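Local coordinates for protein endoglucanase E-5 (Thermobifida fusca, PDB 2CKS) that cleaves internal 1,4-beta-glucosidic linkages in cellulose, lichenin and cereal beta-D-glucans, here as its glycoside hydrolase family 5 catalytic domain, at residues S32-G35 and I36-D40; S296-W299 and V300-L304. All coordinates share one frame; numbering follows the deposited sequence. Where two conformers were deposited one is given.

In the fold
Both contacts are local pairings in the TIM-barrel catalytic domain. Interaction 1 is the turn leaving strand 29-32, on the active-site side: the side chain of H34 lies about 8 Å from that of E231, the probable nucleophile, and about 11 Å from that of E139, the probable proton donor. It is also about 6 Å from a bound sodium ion, and the W38 side chain about 4 Å from a zinc ion. Interaction 2 belongs to helix 295-304 on the outside of the barrel. The centres of interactions 1 and 2 are about 19 Å apart, their nearest atoms about 8 Å. Strand 29-32 relates them: it runs into interaction 1 and is touched by V300.

Interaction 1 of 2, residues S32-G35 and I36-D40; sequences STHG and IQWFD
H34 turns its CG anti to the backbone N (chi1 -158°), and F39 sets its CG anti to its own carbonyl carbon (chi1 -62°), which brings the two rings together in an offset stack. They are the centre of an aromatic cluster in the turn that follows strand 29-32, the first strand of the TIM barrel, and leads into the short helix 36-39. The ring centroids of H34 and F39 lie 4.6 Å apart with planes at 29°, and CE2 of F39 rides over one imidazole face towards its rim, 3.5 Å from H34 ND1. W38 completes the cluster obliquely, CE3 coming within 4.0 Å of H34 NE2. Histidine suits the place as a flat ring that can stack on F39 while also meeting W38 and W265. Were H34 replaced by an alanine, the F39 ring would be likely to lose its stacking partner and gain freedom to turn.

The backbone makes the bend. G35 O accepts from both W38 N and F39 N, at 3.1 and 3.0 Å. Glycine suits this site because a beta carbon on G35 would clash with OE1 of Q37, which already lies 3.3 Å from G35 CA. The Q37 amide folds back over the W38 indole while its NE2 bonds to E68 O. A short hydroxyl side chain suits T33, where OG1 both accepts from S63 N and donates to H34 O at 2.8 Å.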
loop_
_atom_site.group_PDB
_atom_site.type_symbol
_atom_site.label_atom_id
_atom_site.label_comp_id
_atom_site.label_asym_id
_atom_site.label_seq_id
_atom_site.Cartn_x
_atom_site.Cartn_y
_atom_site.Cartn_z
ATOM N N SER A 32 2.398 4.952 3.419
ATOM C CA SER A 32 1.459 5.330 2.381
ATOM C C SER A 32 1.229 6.827 2.402
ATOM O O SER A 32 1.063 7.404 3.472
ATOM C CB SER A 32 0.118 4.644 2.604
ATOM O OG SER A 32 -0.774 4.924 1.534
ATOM N N THR A 33 1.204 7.461 1.239
ATOM C CA THR A 33 0.665 8.812 1.153
ATOM C C THR A 33 -0.822 8.753 1.443
ATOM O O THR A 33 -1.453 7.688 1.396
ATOM C CB THR A 33 0.860 9.472 -0.240
ATOM O OG1 THR A 33 -0.014 8.866 -1.202
ATOM C CG2 THR A 33 2.282 9.276 -0.764
ATOM N N HIS A 34 -1.386 9.916 1.739
ATOM C CA HIS A 34 -2.828 10.062 1.750
ATOM C C HIS A 34 -3.198 10.341 0.291
ATOM O O HIS A 34 -2.345 10.294 -0.600
ATOM C CB HIS A 34 -3.230 11.189 2.701
ATOM C CG HIS A 34 -4.642 11.103 3.202
ATOM N ND1 HIS A 34 -4.990 11.465 4.488
ATOM C CD2 HIS A 34 -5.794 10.721 2.599
ATOM C CE1 HIS A 34 -6.291 11.305 4.652
ATOM N NE2 HIS A 34 -6.802 10.853 3.523
ATOM N N GLY A 35 -4.453 10.630 0.017
ATOM C CA GLY A 35 -4.876 10.814 -1.352
ATOM C C GLY A 35 -4.175 12.013 -1.949
ATOM O O GLY A 35 -4.182 13.081 -1.346
ATOM N N ILE A 36 -3.578 11.854 -3.131
ATOM C CA ILE A 36 -2.830 12.959 -3.736
ATOM C C ILE A 36 -3.727 14.126 -4.200
ATOM O O ILE A 36 -3.241 15.233 -4.424
ATOM C CB ILE A 36 -1.873 12.466 -4.864
ATOM C CG1 ILE A 36 -2.634 11.967 -6.087
ATOM C CG2 ILE A 36 -0.920 11.394 -4.316
ATOM C CD1 ILE A 36 -1.744 11.764 -7.316
ATOM N N GLN A 37 -5.035 13.899 -4.305
ATOM C CA GLN A 37 -5.973 14.982 -4.622
ATOM C C GLN A 37 -6.193 15.952 -3.456
ATOM O O GLN A 37 -6.708 17.057 -3.651
ATOM C CB GLN A 37 -7.319 14.402 -5.084
ATOM C CG GLN A 37 -8.294 14.006 -3.982
ATOM C CD GLN A 37 -8.116 12.581 -3.474
ATOM O OE1 GLN A 37 -7.036 11.993 -3.587
ATOM N NE2 GLN A 37 -9.185 12.022 -2.904
ATOM N N TRP A 38 -5.834 15.522 -2.249
ATOM C CA TRP A 38 -5.986 16.340 -1.049
ATOM C C TRP A 38 -4.656 16.746 -0.419
ATOM O O TRP A 38 -4.555 17.825 0.167
ATOM C CB TRP A 38 -6.792 15.590 0.003
ATOM C CG TRP A 38 -8.192 15.270 -0.364
ATOM C CD1 TRP A 38 -9.091 16.081 -0.988
ATOM C CD2 TRP A 38 -8.875 14.051 -0.090
ATOM N NE1 TRP A 38 -10.294 15.432 -1.134
ATOM C CE2 TRP A 38 -10.187 14.183 -0.578
ATOM C CE3 TRP A 38 -8.511 12.849 0.531
ATOM C CZ2 TRP A 38 -11.130 13.164 -0.478
ATOM C CZ3 TRP A 38 -9.448 11.833 0.623
ATOM C CH2 TRP A 38 -10.740 12.000 0.123
ATOM N N PHE A 39 -3.639 15.887 -0.515
ATOM C CA PHE A 39 -2.397 16.078 0.238
ATOM C C PHE A 39 -1.172 16.005 -0.653
ATOM O O PHE A 39 -0.115 15.534 -0.248
ATOM C CB PHE A 39 -2.309 15.082 1.400
ATOM C CG PHE A 39 -3.403 15.260 2.398
ATOM C CD1 PHE A 39 -3.324 16.246 3.369
ATOM C CD2 PHE A 39 -4.548 14.476 2.331
ATOM C CE1 PHE A 39 -4.371 16.432 4.262
ATOM C CE2 PHE A 39 -5.583 14.664 3.224
ATOM C CZ PHE A 39 -5.487 15.641 4.186
ATOM N N ASP A 40 -1.330 16.489 -1.873
ATOM C CA ASP A 40 -0.233 16.575 -2.808
ATOM C C ASP A 40 0.854 17.493 -2.280
ATOM O O ASP A 40 2.034 17.256 -2.522
ATOM C CB ASP A 40 -0.736 17.132 -4.127
ATOM C CG ASP A 40 0.197 16.861 -5.248
ATOM O OD1 ASP A 40 0.407 17.784 -6.069
ATOM O OD2 ASP A 40 0.762 15.756 -5.382
#

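Interaction 2 of 2, residues S296-W299 and V300-L304; sequences SGQW and VRSKL
The contact of W299 with K303 is a one-turn (i to i+4) pairing on helix 295-304, which closes the chain and covers strands 262-265 and 29-32 from outside. The lysine's methylenes lie across one face of the indole: CG is 4.3 Å from the centroid of the W299 six-membered ring in a CH-pi contact only 7° off its normal, and CE comes 3.6 Å from W299 NE1 nearer the rim. Bends at chi2 and chi4 lay the K303 chain over this face; lysine suits the place because its methylenes cover the indole while its ammonium reaches D249 in a salt bridge. Tryptophan offers broad faces for the lysine chain and the F245 ring, and its NE1 can still donate to D249.

Lying against the outside of the (beta/alpha)8 TIM barrel of family 5, the helix keeps regular alpha-helical bonds: S296 O to V300 N, G297 O to R301 N, Q298 O to S302 N and W299 O to K303 N. A water also donates to W299 O at 2.8 Å. V300 presents a compact apolar face to W262 and M31, and its CB lies 3.9 Å from W299 CE3.

On another side of the helix Q298, bent at chi2 (50°), brings its amide back so that NE2 donates to S302 OG at 3.0 Å, with the hydroxyl oxygen near the amide plane.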
loop_
_atom_site.group_PDB
_atom_site.type_symbol
_atom_site.label_atom_id
_atom_site.label_comp_id
_atom_site.label_asym_id
_atom_site.label_seq_id
_atom_site.Cartn_x
_atom_site.Cartn_y
_atom_site.Cartn_z
ATOM N N SER A 296 1.384 8.674 16.659
ATOM C CA SER A 296 1.473 7.577 15.692
ATOM C C SER A 296 2.675 7.765 14.770
ATOM O O SER A 296 3.299 6.790 14.346
ATOM C CB SER A 296 0.174 7.475 14.871
ATOM O OG SER A 296 -0.001 8.597 14.025
ATOM N N GLY A 297 2.990 9.020 14.466
ATOM C CA GLY A 297 4.148 9.377 13.668
ATOM C C GLY A 297 5.466 9.027 14.332
ATOM O O GLY A 297 6.348 8.454 13.709
ATOM N N GLN A 298 5.611 9.369 15.605
ATOM C CA GLN A 298 6.829 9.032 16.331
ATOM C C GLN A 298 6.970 7.514 16.443
ATOM O O GLN A 298 8.067 6.987 16.314
ATOM C CB GLN A 298 6.878 9.675 17.717
ATOM C CG GLN A 298 8.247 9.500 18.407
ATOM C CD GLN A 298 9.443 9.893 17.521
ATOM O OE1 GLN A 298 9.661 11.078 17.252
ATOM N NE2 GLN A 298 10.203 8.891 17.050
ATOM N N TRP A 299 5.847 6.833 16.655
ATOM C CA TRP A 299 5.822 5.385 16.806
ATOM C C TRP A 299 6.310 4.715 15.533
ATOM O O TRP A 299 7.191 3.871 15.585
ATOM C CB TRP A 299 4.410 4.921 17.172
ATOM C CG TRP A 299 4.222 3.457 17.265
ATOM C CD1 TRP A 299 4.421 2.677 18.360
ATOM C CD2 TRP A 299 3.770 2.589 16.228
ATOM N NE1 TRP A 299 4.128 1.365 18.069
ATOM C CE2 TRP A 299 3.714 1.287 16.765
ATOM C CE3 TRP A 299 3.387 2.781 14.898
ATOM C CZ2 TRP A 299 3.308 0.184 16.015
ATOM C CZ3 TRP A 299 2.982 1.680 14.153
ATOM C CH2 TRP A 299 2.954 0.403 14.714
ATOM N N VAL A 300 5.771 5.108 14.383
ATOM C CA VAL A 300 6.165 4.446 13.138
ATOM C C VAL A 300 7.587 4.804 12.700
ATOM O O VAL A 300 8.308 3.953 12.176
ATOM C CB VAL A 300 5.139 4.657 11.984
ATOM C CG1 VAL A 300 5.196 6.074 11.415
ATOM C CG2 VAL A 300 5.374 3.665 10.883
ATOM N N ARG A 301 7.987 6.051 12.922
ATOM C CA ARG A 301 9.333 6.485 12.577
ATOM C C ARG A 301 10.343 5.661 13.362
ATOM O O ARG A 301 11.359 5.239 12.818
ATOM C CB ARG A 301 9.510 7.978 12.862
ATOM C CG ARG A 301 10.832 8.555 12.392
ATOM C CD ARG A 301 10.885 10.070 12.489
ATOM N NE ARG A 301 12.230 10.600 12.275
ATOM C CZ ARG A 301 13.217 10.584 13.173
ATOM N NH1 ARG A 301 13.041 10.057 14.382
ATOM N NH2 ARG A 301 14.399 11.107 12.852
ATOM N N SER A 302 10.037 5.405 14.629
ATOM C CA SER A 302 10.913 4.611 15.480
ATOM C C SER A 302 10.995 3.166 14.998
ATOM O O SER A 302 12.071 2.581 15.014
ATOM C CB SER A 302 10.453 4.685 16.927
ATOM O OG SER A 302 10.770 5.963 17.443
ATOM N N LYS A 303 9.876 2.611 14.533
ATOM C CA LYS A 303 9.887 1.256 13.977
ATOM C C LYS A 303 10.767 1.204 12.743
ATOM O O LYS A 303 11.563 0.289 12.593
ATOM C CB LYS A 303 8.485 0.767 13.593
ATOM C CG LYS A 303 7.487 0.640 14.723
ATOM C CD LYS A 303 7.953 -0.278 15.836
ATOM C CE LYS A 303 6.785 -0.630 16.749
ATOM N NZ LYS A 303 7.163 -0.772 18.168
ATOM N N LEU A 304 10.633 2.197 11.873
ATOM C CA LEU A 304 11.310 2.181 10.580
ATOM C C LEU A 304 12.815 2.366 10.732
ATOM O O LEU A 304 13.595 1.873 9.916
ATOM C CB LEU A 304 10.740 3.253 9.660
ATOM C CG LEU A 304 9.334 2.992 9.116
ATOM C CD1 LEU A 304 8.813 4.235 8.413
ATOM C CD2 LEU A 304 9.323 1.800 8.175
HETATM O O HOH W 1 7.931 2.554 17.977
#